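Local coordinates for protein D-mandelate dehydrogenase (Rhodotorula graminis, PDB 2W2L) that probably oxidises D-mandelate with NAD as cofactor, as a member of the D-isomer specific 2-hydroxyacid dehydrogenase family, at residues 250-255 with 276-281; 118-123 with 300-305; 173-178 with 223-228. All blocks are in the same frame, centred on the assembly; numbering follows the deposited sequence.

Interaction 1 of 3, residues 250-255 with 276-281. With NAD (nicotinamide-adenine-dinucleotide), chain K.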
loop_
_atom_site.group_PDB
_atom_site.type_symbol
_atom_site.label_atom_id
_atom_site.label_comp_id
_atom_site.label_asym_id
_atom_site.label_seq_id
_atom_site.Cartn_x
_atom_site.Cartn_y
_atom_site.Cartn_z
ATOM N N SER D 250 5.866 15.652 -9.327
ATOM C CA SER D 250 5.881 14.198 -9.523
ATOM C C SER D 250 6.509 13.463 -8.313
ATOM O O SER D 250 6.834 14.100 -7.286
ATOM C CB SER D 250 6.602 13.813 -10.819
ATOM O OG SER D 250 7.796 14.585 -10.893
ATOM N N ARG D 251 6.674 12.138 -8.476
ATOM C CA ARG D 251 6.967 11.184 -7.412
ATOM C C ARG D 251 7.952 10.143 -7.886
ATOM O O ARG D 251 8.040 9.841 -9.105
ATOM C CB ARG D 251 5.677 10.466 -7.002
ATOM C CG ARG D 251 4.557 11.409 -6.520
ATOM C CD ARG D 251 3.193 10.787 -6.659
ATOM N NE ARG D 251 2.177 11.823 -6.742
ATOM C CZ ARG D 251 1.839 12.458 -7.860
ATOM N NH1 ARG D 251 2.429 12.173 -9.028
ATOM N NH2 ARG D 251 0.894 13.377 -7.808
ATOM N N ILE D 252 8.686 9.573 -6.938
ATOM C CA ILE D 252 9.619 8.489 -7.261
ATOM C C ILE D 252 9.713 7.477 -6.113
ATOM O O ILE D 252 9.655 7.854 -4.911
ATOM C CB ILE D 252 11.038 9.013 -7.680
ATOM C CG1 ILE D 252 11.839 7.913 -8.424
ATOM C CG2 ILE D 252 11.798 9.571 -6.487
ATOM C CD1 ILE D 252 13.237 8.335 -8.844
ATOM N N VAL D 253 9.819 6.200 -6.489
ATOM C CA VAL D 253 10.073 5.131 -5.527
ATOM C C VAL D 253 11.270 4.297 -5.955
ATOM O O VAL D 253 11.510 4.093 -7.165
ATOM C CB VAL D 253 8.814 4.213 -5.287
ATOM C CG1 VAL D 253 7.603 5.055 -4.727
ATOM C CG2 VAL D 253 8.462 3.325 -6.569
ATOM N N ASN D 254 12.013 3.825 -4.961
ATOM C CA ASN D 254 13.162 2.947 -5.170
ATOM C C ASN D 254 13.137 1.669 -4.337
ATOM O O ASN D 254 13.110 1.709 -3.117
ATOM C CB ASN D 254 14.479 3.661 -4.893
ATOM C CG ASN D 254 15.686 2.889 -5.476
ATOM O OD1 ASN D 254 15.508 1.857 -6.156
ATOM N ND2 ASN D 254 16.899 3.381 -5.223
ATOM N N THR D 255 13.170 0.523 -5.003
ATOM C CA THR D 255 13.287 -0.755 -4.298
ATOM C C THR D 255 14.454 -1.541 -4.842
ATOM O O THR D 255 14.655 -2.689 -4.464
ATOM C CB THR D 255 11.998 -1.624 -4.402
ATOM O OG1 THR D 255 11.725 -1.909 -5.767
ATOM C CG2 THR D 255 10.781 -0.915 -3.782
ATOM N N LEU D 276 7.070 16.008 -5.380
ATOM C CA LEU D 276 6.154 16.195 -4.277
ATOM C C LEU D 276 6.527 15.325 -3.083
ATOM O O LEU D 276 6.414 15.751 -1.916
ATOM C CB LEU D 276 4.734 15.828 -4.723
ATOM C CG LEU D 276 3.699 15.919 -3.596
ATOM C CD1 LEU D 276 3.358 17.415 -3.213
ATOM C CD2 LEU D 276 2.443 15.115 -3.870
ATOM N N SER D 277 6.933 14.099 -3.384
ATOM C CA SER D 277 7.119 13.074 -2.403
ATOM C C SER D 277 8.002 11.951 -2.999
ATOM O O SER D 277 8.003 11.732 -4.237
ATOM C CB SER D 277 5.735 12.505 -2.077
ATOM O OG SER D 277 5.168 11.836 -3.200
ATOM N N ALA D 278 8.744 11.242 -2.153
ATOM C CA ALA D 278 9.554 10.125 -2.633
ATOM C C ALA D 278 9.383 8.980 -1.690
ATOM O O ALA D 278 9.063 9.202 -0.525
ATOM C CB ALA D 278 11.028 10.498 -2.703
ATOM N N GLY D 279 9.606 7.762 -2.193
ATOM C CA GLY D 279 9.570 6.577 -1.354
ATOM C C GLY D 279 10.783 5.688 -1.517
ATOM O O GLY D 279 10.990 5.082 -2.591
ATOM N N LEU D 280 11.591 5.575 -0.469
ATOM C CA LEU D 280 12.771 4.717 -0.562
ATOM C C LEU D 280 12.775 3.510 0.372
ATOM O O LEU D 280 12.691 3.660 1.601
ATOM C CB LEU D 280 14.021 5.534 -0.300
ATOM C CG LEU D 280 14.238 6.845 -1.062
ATOM C CD1 LEU D 280 15.472 7.397 -0.495
ATOM C CD2 LEU D 280 14.397 6.640 -2.575
ATOM N N ASP D 281 12.873 2.316 -0.219
ATOM C CA ASP D 281 13.174 1.109 0.535
ATOM C C ASP D 281 14.639 0.740 0.472
ATOM O O ASP D 281 15.045 -0.238 1.068
ATOM C CB ASP D 281 12.364 -0.095 0.073
ATOM C CG ASP D 281 12.657 -1.342 0.900
ATOM O OD1 ASP D 281 12.289 -1.319 2.105
ATOM O OD2 ASP D 281 13.255 -2.325 0.361
HETATM P PA NAD K . 15.576 -9.125 -13.322
HETATM O O1A NAD K . 16.723 -9.954 -12.877
HETATM O O2A NAD K . 14.899 -9.847 -14.469
HETATM O O5B NAD K . 16.069 -7.605 -13.565
HETATM C C5B NAD K . 16.897 -7.175 -14.628
HETATM C C4B NAD K . 16.039 -6.368 -15.613
HETATM O O4B NAD K . 16.447 -5.012 -15.724
HETATM C C3B NAD K . 16.078 -6.970 -17.014
HETATM O O3B NAD K . 14.801 -6.966 -17.607
HETATM C C2B NAD K . 16.965 -6.037 -17.792
HETATM O O2B NAD K . 16.493 -5.958 -19.117
HETATM C C1B NAD K . 16.915 -4.719 -17.027
HETATM N N9A NAD K . 18.279 -4.170 -16.889
HETATM C C8A NAD K . 19.428 -4.937 -16.799
HETATM N N7A NAD K . 20.494 -4.114 -16.683
HETATM C C5A NAD K . 20.047 -2.831 -16.683
HETATM C C6A NAD K . 20.738 -1.631 -16.598
HETATM N N6A NAD K . 22.065 -1.642 -16.762
HETATM N N1A NAD K . 20.026 -0.447 -16.653
HETATM C C2A NAD K . 18.644 -0.462 -16.785
HETATM N N3A NAD K . 17.964 -1.669 -16.873
HETATM C C4A NAD K . 18.657 -2.840 -16.823
HETATM O O3 NAD K . 14.577 -8.772 -12.100
HETATM P PN NAD K . 15.021 -8.242 -10.618
HETATM O O1N NAD K . 13.852 -8.649 -9.828
HETATM O O2N NAD K . 16.355 -8.772 -10.207
HETATM O O5D NAD K . 15.110 -6.623 -10.590
HETATM C C5D NAD K . 16.349 -5.977 -10.358
HETATM C C4D NAD K . 16.423 -5.151 -9.072
HETATM O O4D NAD K . 15.584 -5.598 -8.003
HETATM C C3D NAD K . 17.849 -5.229 -8.544
HETATM O O3D NAD K . 18.436 -3.968 -8.293
HETATM C C2D NAD K . 17.707 -5.894 -7.202
HETATM O O2D NAD K . 18.779 -5.563 -6.334
HETATM C C1D NAD K . 16.313 -5.429 -6.781
HETATM N N1N NAD K . 15.853 -6.143 -5.550
HETATM C C2N NAD K . 15.376 -5.428 -4.473
HETATM C C3N NAD K . 14.946 -6.085 -3.298
HETATM C C7N NAD K . 14.494 -5.321 -2.071
HETATM O O7N NAD K . 14.689 -5.943 -0.811
HETATM N N7N NAD K . 13.940 -4.098 -2.182
HETATM C C4N NAD K . 15.041 -7.476 -3.216
HETATM C C5N NAD K . 15.542 -8.196 -4.297
HETATM C C6N NAD K . 15.948 -7.520 -5.454
#
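Asp281 sets CG anti to its backbone N (chi1 -178°), which sends OD2 to the nicotinamide amide. Thr255 holds CG2 anti to its carbonyl carbon, 4.2 Å from Asp281 CB. These two residues directly follow the neighbouring parallel strands 250-254 and 275-280 of the Rossmann-type sheet. Helix 263-271 connects the strands in a beta-alpha-beta unit. Backbone bonds hold them together: Gly279 N gives to Ile252 O at 2.7 Å, Asn254 N to Gly279 O at 2.9 Å, and Asp281 N to Asn254 O at 3.0 Å. On one face Ile252 CG2 meets Ala278 CB at 4.0 Å, and Leu266 of the connecting helix packs on both residues. Asn254 CB sits on the Leu280 methyl CD2 on that same face. On the other face Arg251 CG touches Ser277 OG, a hydroxyl bonded to Val128 O of helix 114-130. The Arg251 guanidinium reaches Asp222 O through NH1. At the strand ends the nicotinamide carboxamide is gripped twice. NAD N7N gives to Thr255 O at 2.8 Å, and to Asp281 OD2 at 3.2 Å in a nearly straight bond (172°). Thr302 OG1 on OD1 and a weak bond from Gly306 N to OD2 help fix the carboxylate. A backbone carbonyl and a carboxylate oxygen thus both accept from one amide nitrogen. This should restrict rotation of the carboxamide, and probably helps orient the ring.

Interaction 2 of 3, residues 118-123 with 300-305. With NAD (nicotinamide-adenine-dinucleotide), chain K.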
loop_
_atom_site.group_PDB
_atom_site.type_symbol
_atom_site.label_atom_id
_atom_site.label_comp_id
_atom_site.label_asym_id
_atom_site.label_seq_id
_atom_site.Cartn_x
_atom_site.Cartn_y
_atom_site.Cartn_z
ATOM N N SER D 118 7.656 -6.644 -5.032
ATOM C CA SER D 118 6.707 -5.918 -5.888
ATOM C C SER D 118 5.587 -5.344 -5.017
ATOM O O SER D 118 5.067 -4.235 -5.276
ATOM C CB SER D 118 6.182 -6.801 -7.021
ATOM O OG SER D 118 5.540 -7.964 -6.537
ATOM N N ASP D 119 5.281 -6.056 -3.935
ATOM C CA ASP D 119 4.294 -5.585 -2.952
ATOM C C ASP D 119 4.725 -4.324 -2.168
ATOM O O ASP D 119 3.959 -3.386 -2.001
ATOM C CB ASP D 119 4.034 -6.686 -1.936
ATOM C CG ASP D 119 3.068 -7.736 -2.439
ATOM O OD1 ASP D 119 2.513 -7.548 -3.570
ATOM O OD2 ASP D 119 2.880 -8.728 -1.673
ATOM N N LEU D 120 5.948 -4.331 -1.675
ATOM C CA LEU D 120 6.504 -3.223 -0.944
ATOM C C LEU D 120 6.505 -1.998 -1.862
ATOM O O LEU D 120 6.058 -0.919 -1.479
ATOM C CB LEU D 120 7.903 -3.618 -0.489
ATOM C CG LEU D 120 8.481 -2.919 0.702
ATOM C CD1 LEU D 120 9.357 -1.776 0.243
ATOM C CD2 LEU D 120 7.348 -2.461 1.602
ATOM N N ALA D 121 6.927 -2.210 -3.104
ATOM C CA ALA D 121 6.935 -1.169 -4.117
ATOM C C ALA D 121 5.516 -0.637 -4.359
ATOM O O ALA D 121 5.326 0.586 -4.467
ATOM C CB ALA D 121 7.540 -1.711 -5.411
ATOM N N LEU D 122 4.533 -1.539 -4.477
ATOM C CA LEU D 122 3.137 -1.098 -4.514
ATOM C C LEU D 122 2.760 -0.298 -3.248
ATOM O O LEU D 122 2.007 0.670 -3.330
ATOM C CB LEU D 122 2.162 -2.265 -4.743
ATOM C CG LEU D 122 0.788 -1.882 -5.314
ATOM C CD1 LEU D 122 0.835 -1.501 -6.791
ATOM C CD2 LEU D 122 -0.230 -2.972 -5.098
ATOM N N TYR D 123 3.330 -0.651 -2.104
ATOM C CA TYR D 123 3.069 0.069 -0.897
ATOM C C TYR D 123 3.604 1.494 -0.948
ATOM O O TYR D 123 2.968 2.438 -0.456
ATOM C CB TYR D 123 3.762 -0.667 0.220
ATOM C CG TYR D 123 3.860 0.049 1.514
ATOM C CD1 TYR D 123 2.827 -0.014 2.426
ATOM C CD2 TYR D 123 5.020 0.729 1.861
ATOM C CE1 TYR D 123 2.908 0.628 3.665
ATOM C CE2 TYR D 123 5.122 1.377 3.091
ATOM C CZ TYR D 123 4.058 1.309 3.978
ATOM O OH TYR D 123 4.146 1.901 5.183
ATOM N N THR D 300 8.596 8.812 2.370
ATOM C CA THR D 300 8.495 7.468 2.944
ATOM C C THR D 300 9.806 6.653 2.923
ATOM O O THR D 300 10.371 6.376 1.845
ATOM C CB THR D 300 7.452 6.689 2.163
ATOM O OG1 THR D 300 6.251 7.432 2.242
ATOM C CG2 THR D 300 7.253 5.276 2.697
ATOM N N LEU D 301 10.254 6.205 4.093
ATOM C CA LEU D 301 11.512 5.486 4.160
ATOM C C LEU D 301 11.381 4.179 4.924
ATOM O O LEU D 301 10.930 4.189 6.076
ATOM C CB LEU D 301 12.561 6.367 4.848
ATOM C CG LEU D 301 12.733 7.793 4.312
ATOM C CD1 LEU D 301 13.283 8.652 5.378
ATOM C CD2 LEU D 301 13.613 7.785 3.107
ATOM N N THR D 302 11.791 3.057 4.333
ATOM C CA THR D 302 11.719 1.797 5.079
ATOM C C THR D 302 13.053 1.000 5.198
ATOM O O THR D 302 13.942 1.128 4.356
ATOM C CB THR D 302 10.724 0.920 4.439
ATOM O OG1 THR D 302 11.080 0.816 3.060
ATOM C CG2 THR D 302 9.304 1.525 4.586
ATOM N N THR D 303 13.161 0.136 6.210
ATOM C CA THR D 303 14.400 -0.614 6.491
ATOM C C THR D 303 14.699 -1.800 5.531
ATOM O O THR D 303 14.907 -2.933 5.960
ATOM C CB THR D 303 14.431 -1.088 7.969
ATOM O OG1 THR D 303 13.401 -2.060 8.172
ATOM C CG2 THR D 303 14.242 0.116 8.970
ATOM N N HIS D 304 14.748 -1.515 4.234
ATOM C CA HIS D 304 15.054 -2.528 3.218
ATOM C C HIS D 304 14.239 -3.833 3.374
ATOM O O HIS D 304 14.815 -4.939 3.304
ATOM C CB HIS D 304 16.553 -2.834 3.203
ATOM C CG HIS D 304 17.058 -3.412 1.912
ATOM N ND1 HIS D 304 16.245 -4.068 1.005
ATOM C CD2 HIS D 304 18.308 -3.467 1.392
ATOM C CE1 HIS D 304 16.964 -4.460 -0.036
ATOM N NE2 HIS D 304 18.219 -4.111 0.175
ATOM N N ILE D 305 12.929 -3.719 3.594
ATOM C CA ILE D 305 12.121 -4.902 3.772
ATOM C C ILE D 305 11.503 -5.461 2.458
ATOM O O ILE D 305 10.570 -6.282 2.494
ATOM C CB ILE D 305 11.050 -4.706 4.896
ATOM C CG1 ILE D 305 10.122 -3.522 4.580
ATOM C CG2 ILE D 305 11.705 -4.472 6.298
ATOM C CD1 ILE D 305 8.941 -3.456 5.528
HETATM P PA NAD K . 15.576 -9.125 -13.322
HETATM O O1A NAD K . 16.723 -9.954 -12.877
HETATM O O2A NAD K . 14.899 -9.847 -14.469
HETATM O O5B NAD K . 16.069 -7.605 -13.565
HETATM C C5B NAD K . 16.897 -7.175 -14.628
HETATM C C4B NAD K . 16.039 -6.368 -15.613
HETATM O O4B NAD K . 16.447 -5.012 -15.724
HETATM C C3B NAD K . 16.078 -6.970 -17.014
HETATM O O3B NAD K . 14.801 -6.966 -17.607
HETATM C C2B NAD K . 16.965 -6.037 -17.792
HETATM O O2B NAD K . 16.493 -5.958 -19.117
HETATM C C1B NAD K . 16.915 -4.719 -17.027
HETATM N N9A NAD K . 18.279 -4.170 -16.889
HETATM C C8A NAD K . 19.428 -4.937 -16.799
HETATM N N7A NAD K . 20.494 -4.114 -16.683
HETATM C C5A NAD K . 20.047 -2.831 -16.683
HETATM C C6A NAD K . 20.738 -1.631 -16.598
HETATM N N6A NAD K . 22.065 -1.642 -16.762
HETATM N N1A NAD K . 20.026 -0.447 -16.653
HETATM C C2A NAD K . 18.644 -0.462 -16.785
HETATM N N3A NAD K . 17.964 -1.669 -16.873
HETATM C C4A NAD K . 18.657 -2.840 -16.823
HETATM O O3 NAD K . 14.577 -8.772 -12.100
HETATM P PN NAD K . 15.021 -8.242 -10.618
HETATM O O1N NAD K . 13.852 -8.649 -9.828
HETATM O O2N NAD K . 16.355 -8.772 -10.207
HETATM O O5D NAD K . 15.110 -6.623 -10.590
HETATM C C5D NAD K . 16.349 -5.977 -10.358
HETATM C C4D NAD K . 16.423 -5.151 -9.072
HETATM O O4D NAD K . 15.584 -5.598 -8.003
HETATM C C3D NAD K . 17.849 -5.229 -8.544
HETATM O O3D NAD K . 18.436 -3.968 -8.293
HETATM C C2D NAD K . 17.707 -5.894 -7.202
HETATM O O2D NAD K . 18.779 -5.563 -6.334
HETATM C C1D NAD K . 16.313 -5.429 -6.781
HETATM N N1N NAD K . 15.853 -6.143 -5.550
HETATM C C2N NAD K . 15.376 -5.428 -4.473
HETATM C C3N NAD K . 14.946 -6.085 -3.298
HETATM C C7N NAD K . 14.494 -5.321 -2.071
HETATM O O7N NAD K . 14.689 -5.943 -0.811
HETATM N N7N NAD K . 13.940 -4.098 -2.182
HETATM C C4N NAD K . 15.041 -7.476 -3.216
HETATM C C5N NAD K . 15.542 -8.196 -4.297
HETATM C C6N NAD K . 15.948 -7.520 -5.454
#
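The Thr302 hydroxyl, against Leu120 CD1, is hydrogen-bonded to Asp281 OD1, an oxygen that also receives a weak bond from Ile305 N. Strand 299-301 is an outermost strand of this chain's parallel Rossmann-type sheet. Helix 114-130 covers a face of that sheet, and the contact joins the helix to this strand and the loop after it. The chain bends just past Thr302 in an inverse gamma turn centred on Thr303, where His304 N bonds to Thr302 O at 2.8 Å. This turn brings Ile305 round towards the helix and His304 towards the carboxamide end of NAD. Apart from the Thr302 hydroxyl, the touching groups are hydrocarbon. Tyr123 passes CE2 near the methyls of two threonines, 4.5 Å from Thr300 CG2 and 4.4 Å from Thr302 CG2, both oblique to the ring. The Tyr123 ring also stacks on an aromatic side chain of the neighbouring chain, and its OH bonds to an acidic side chain there. The contact therefore lies against the subunit interface. With CG anti to the backbone N (chi1 -156°) the Leu120 side chain extends to the loop. The turn about chi2 (-96°) splits its methyls: CD1 lies 4.2 Å from Thr302 OG1, and CD2 4.2 Å from Ile305 CG1.

Interaction 3 of 3, residues 173-178 with 223-228. With NAD (nicotinamide-adenine-dinucleotide), chain K.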
loop_
_atom_site.group_PDB
_atom_site.type_symbol
_atom_site.label_atom_id
_atom_site.label_comp_id
_atom_site.label_asym_id
_atom_site.label_seq_id
_atom_site.Cartn_x
_atom_site.Cartn_y
_atom_site.Cartn_z
ATOM N N ALA D 173 11.737 -8.922 -13.950
ATOM C CA ALA D 173 10.753 -9.702 -13.223
ATOM C C ALA D 173 9.987 -9.008 -12.082
ATOM O O ALA D 173 8.771 -9.155 -12.037
ATOM C CB ALA D 173 11.351 -11.026 -12.749
ATOM N N ILE D 174 10.666 -8.294 -11.169
ATOM C CA ILE D 174 9.987 -7.629 -10.039
ATOM C C ILE D 174 9.214 -6.429 -10.568
ATOM O O ILE D 174 8.116 -6.129 -10.096
ATOM C CB ILE D 174 10.974 -7.107 -8.970
ATOM C CG1 ILE D 174 11.752 -8.248 -8.328
ATOM C CG2 ILE D 174 10.301 -6.305 -7.892
ATOM C CD1 ILE D 174 12.866 -7.709 -7.401
ATOM N N GLN D 175 9.761 -5.733 -11.568
ATOM C CA GLN D 175 9.004 -4.606 -12.131
ATOM C C GLN D 175 7.773 -5.094 -12.947
ATOM O O GLN D 175 6.779 -4.386 -13.100
ATOM C CB GLN D 175 9.887 -3.647 -12.928
ATOM C CG GLN D 175 9.169 -2.337 -13.320
ATOM C CD GLN D 175 9.483 -1.220 -12.381
ATOM O OE1 GLN D 175 10.531 -0.552 -12.502
ATOM N NE2 GLN D 175 8.590 -0.991 -11.423
ATOM N N LYS D 176 7.817 -6.321 -13.429
ATOM C CA LYS D 176 6.640 -6.857 -14.143
ATOM C C LYS D 176 5.483 -7.101 -13.176
ATOM O O LYS D 176 4.336 -6.939 -13.539
ATOM C CB LYS D 176 6.981 -8.100 -14.913
ATOM C CG LYS D 176 7.992 -7.860 -16.012
ATOM C CD LYS D 176 7.711 -8.815 -17.191
ATOM C CE LYS D 176 8.714 -8.681 -18.322
ATOM N NZ LYS D 176 9.587 -9.885 -18.335
ATOM N N GLU D 177 5.798 -7.480 -11.943
ATOM C CA GLU D 177 4.784 -7.701 -10.946
ATOM C C GLU D 177 4.299 -6.376 -10.418
ATOM O O GLU D 177 3.092 -6.186 -10.305
ATOM C CB GLU D 177 5.308 -8.577 -9.802
ATOM C CG GLU D 177 5.165 -10.078 -10.078
ATOM C CD GLU D 177 3.704 -10.480 -10.371
ATOM O OE1 GLU D 177 2.903 -10.717 -9.423
ATOM O OE2 GLU D 177 3.353 -10.476 -11.557
ATOM N N ILE D 178 5.229 -5.467 -10.101
ATOM C CA ILE D 178 4.890 -4.116 -9.719
ATOM C C ILE D 178 3.878 -3.490 -10.694
ATOM O O ILE D 178 2.802 -2.981 -10.282
ATOM C CB ILE D 178 6.169 -3.194 -9.623
ATOM C CG1 ILE D 178 7.080 -3.603 -8.472
ATOM C CG2 ILE D 178 5.766 -1.739 -9.384
ATOM C CD1 ILE D 178 8.522 -3.001 -8.510
ATOM N N CYS D 223 4.633 9.030 -11.431
ATOM C CA CYS D 223 5.519 8.405 -10.463
ATOM C C CYS D 223 6.500 7.493 -11.211
ATOM O O CYS D 223 6.108 6.768 -12.115
ATOM C CB CYS D 223 4.692 7.659 -9.413
ATOM S SG CYS D 223 5.584 6.802 -8.124
ATOM N N VAL D 224 7.776 7.554 -10.838
ATOM C CA VAL D 224 8.832 6.686 -11.381
ATOM C C VAL D 224 9.131 5.532 -10.404
ATOM O O VAL D 224 9.337 5.755 -9.176
ATOM C CB VAL D 224 10.132 7.501 -11.639
ATOM C CG1 VAL D 224 11.327 6.580 -11.930
ATOM C CG2 VAL D 224 9.950 8.495 -12.822
ATOM N N SER D 225 9.148 4.307 -10.941
ATOM C CA SER D 225 9.602 3.113 -10.194
ATOM C C SER D 225 10.972 2.589 -10.690
ATOM O O SER D 225 11.096 2.039 -11.807
ATOM C CB SER D 225 8.554 2.000 -10.265
ATOM O OG SER D 225 9.003 0.796 -9.650
ATOM N N VAL D 226 11.989 2.749 -9.859
ATOM C CA VAL D 226 13.310 2.263 -10.200
ATOM C C VAL D 226 13.448 0.809 -9.816
ATOM O O VAL D 226 13.352 0.478 -8.644
ATOM C CB VAL D 226 14.390 3.092 -9.459
ATOM C CG1 VAL D 226 15.770 2.630 -9.851
ATOM C CG2 VAL D 226 14.251 4.528 -9.815
ATOM N N SER D 227 13.674 -0.071 -10.777
ATOM C CA SER D 227 13.895 -1.488 -10.462
ATOM C C SER D 227 14.945 -2.022 -11.399
ATOM O O SER D 227 14.610 -2.682 -12.347
ATOM C CB SER D 227 12.604 -2.310 -10.596
ATOM O OG SER D 227 12.789 -3.701 -10.253
ATOM N N VAL D 228 16.221 -1.715 -11.154
ATOM C CA VAL D 228 17.313 -2.164 -12.041
ATOM C C VAL D 228 18.387 -2.938 -11.256
ATOM O O VAL D 228 18.568 -2.682 -10.053
ATOM C CB VAL D 228 18.043 -0.986 -12.760
ATOM C CG1 VAL D 228 17.208 -0.410 -13.863
ATOM C CG2 VAL D 228 18.565 0.089 -11.745
HETATM P PA NAD K . 15.576 -9.125 -13.322
HETATM O O1A NAD K . 16.723 -9.954 -12.877
HETATM O O2A NAD K . 14.899 -9.847 -14.469
HETATM O O5B NAD K . 16.069 -7.605 -13.565
HETATM C C5B NAD K . 16.897 -7.175 -14.628
HETATM C C4B NAD K . 16.039 -6.368 -15.613
HETATM O O4B NAD K . 16.447 -5.012 -15.724
HETATM C C3B NAD K . 16.078 -6.970 -17.014
HETATM O O3B NAD K . 14.801 -6.966 -17.607
HETATM C C2B NAD K . 16.965 -6.037 -17.792
HETATM O O2B NAD K . 16.493 -5.958 -19.117
HETATM C C1B NAD K . 16.915 -4.719 -17.027
HETATM N N9A NAD K . 18.279 -4.170 -16.889
HETATM C C8A NAD K . 19.428 -4.937 -16.799
HETATM N N7A NAD K . 20.494 -4.114 -16.683
HETATM C C5A NAD K . 20.047 -2.831 -16.683
HETATM C C6A NAD K . 20.738 -1.631 -16.598
HETATM N N6A NAD K . 22.065 -1.642 -16.762
HETATM N N1A NAD K . 20.026 -0.447 -16.653
HETATM C C2A NAD K . 18.644 -0.462 -16.785
HETATM N N3A NAD K . 17.964 -1.669 -16.873
HETATM C C4A NAD K . 18.657 -2.840 -16.823
HETATM O O3 NAD K . 14.577 -8.772 -12.100
HETATM P PN NAD K . 15.021 -8.242 -10.618
HETATM O O1N NAD K . 13.852 -8.649 -9.828
HETATM O O2N NAD K . 16.355 -8.772 -10.207
HETATM O O5D NAD K . 15.110 -6.623 -10.590
HETATM C C5D NAD K . 16.349 -5.977 -10.358
HETATM C C4D NAD K . 16.423 -5.151 -9.072
HETATM O O4D NAD K . 15.584 -5.598 -8.003
HETATM C C3D NAD K . 17.849 -5.229 -8.544
HETATM O O3D NAD K . 18.436 -3.968 -8.293
HETATM C C2D NAD K . 17.707 -5.894 -7.202
HETATM O O2D NAD K . 18.779 -5.563 -6.334
HETATM C C1D NAD K . 16.313 -5.429 -6.781
HETATM N N1N NAD K . 15.853 -6.143 -5.550
HETATM C C2N NAD K . 15.376 -5.428 -4.473
HETATM C C3N NAD K . 14.946 -6.085 -3.298
HETATM C C7N NAD K . 14.494 -5.321 -2.071
HETATM O O7N NAD K . 14.689 -5.943 -0.811
HETATM N N7N NAD K . 13.940 -4.098 -2.182
HETATM C C4N NAD K . 15.041 -7.476 -3.216
HETATM C C5N NAD K . 15.542 -8.196 -4.297
HETATM C C6N NAD K . 15.948 -7.520 -5.454
HETATM O O HOH W 1 12.452 -5.708 -12.430
#
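Part of the dinucleotide-binding site of a Rossmann-type domain lies between the first turn of helix 173-186 and the end of strand 223-226. Their short axes pass 10.1 Å apart and run roughly antiparallel, at 148°. Gln175 carries most of the packing. Its CB lies 3.8 Å from Ser227 CB. The chain leaves with CG opposite the backbone N and then bends at chi2 (98°), which lays the amide across the strand at Ser225. Gln175 CD comes to 3.4 Å from Ser225 OG, but the orientation of the amide is uncertain. Ile178, one turn on, brings CD1 to 4.0 Å from the same hydroxyl. Nearer the cofactor a water bridges the two segments. It accepts from Gln175 N at 2.8 Å and is bonded to Ser227 OG at 3.0 Å. It also donates weakly to NAD O5D, so helix, strand end and cofactor share one water. The helix start faces the pyrophosphate. Ala173 N points almost straight at NAD O2A over a long, weak bond of 3.3 Å, and Ile174 N makes another weak bond to O1N. The positive end of the helix dipole would probably help hold these phosphate oxygens. Beyond the strand, Val228 turns CG1 to the adenine, 3.3 Å from NAD C2A. The water recalls the one often found in such sites. A helix amino end facing the pyrophosphate and a strand end beside the adenosine are characteristic of the Rossmann fold.

All three contacts belong to the NAD-binding part of the chain and all touch one cofactor, with centres 10 to 12 Å apart. They share the seven-stranded parallel sheet, in which strands 223-226, 250-254, 275-280 and 299-301 lie side by side in that order. Interaction 3 closes before interaction 1 opens, and both fall within the chain span of interaction 2. Strand 250-254 links interactions 1 and 3, since Val224 O accepts from Val253 N. Leu280 N bonds to Thr300 O between interactions 1 and 2. Interactions 2 and 3 meet where Ala121 packs on Ile178. Interaction 3 serves the pyrophosphate and adenine, while the other two meet the nicotinamide end.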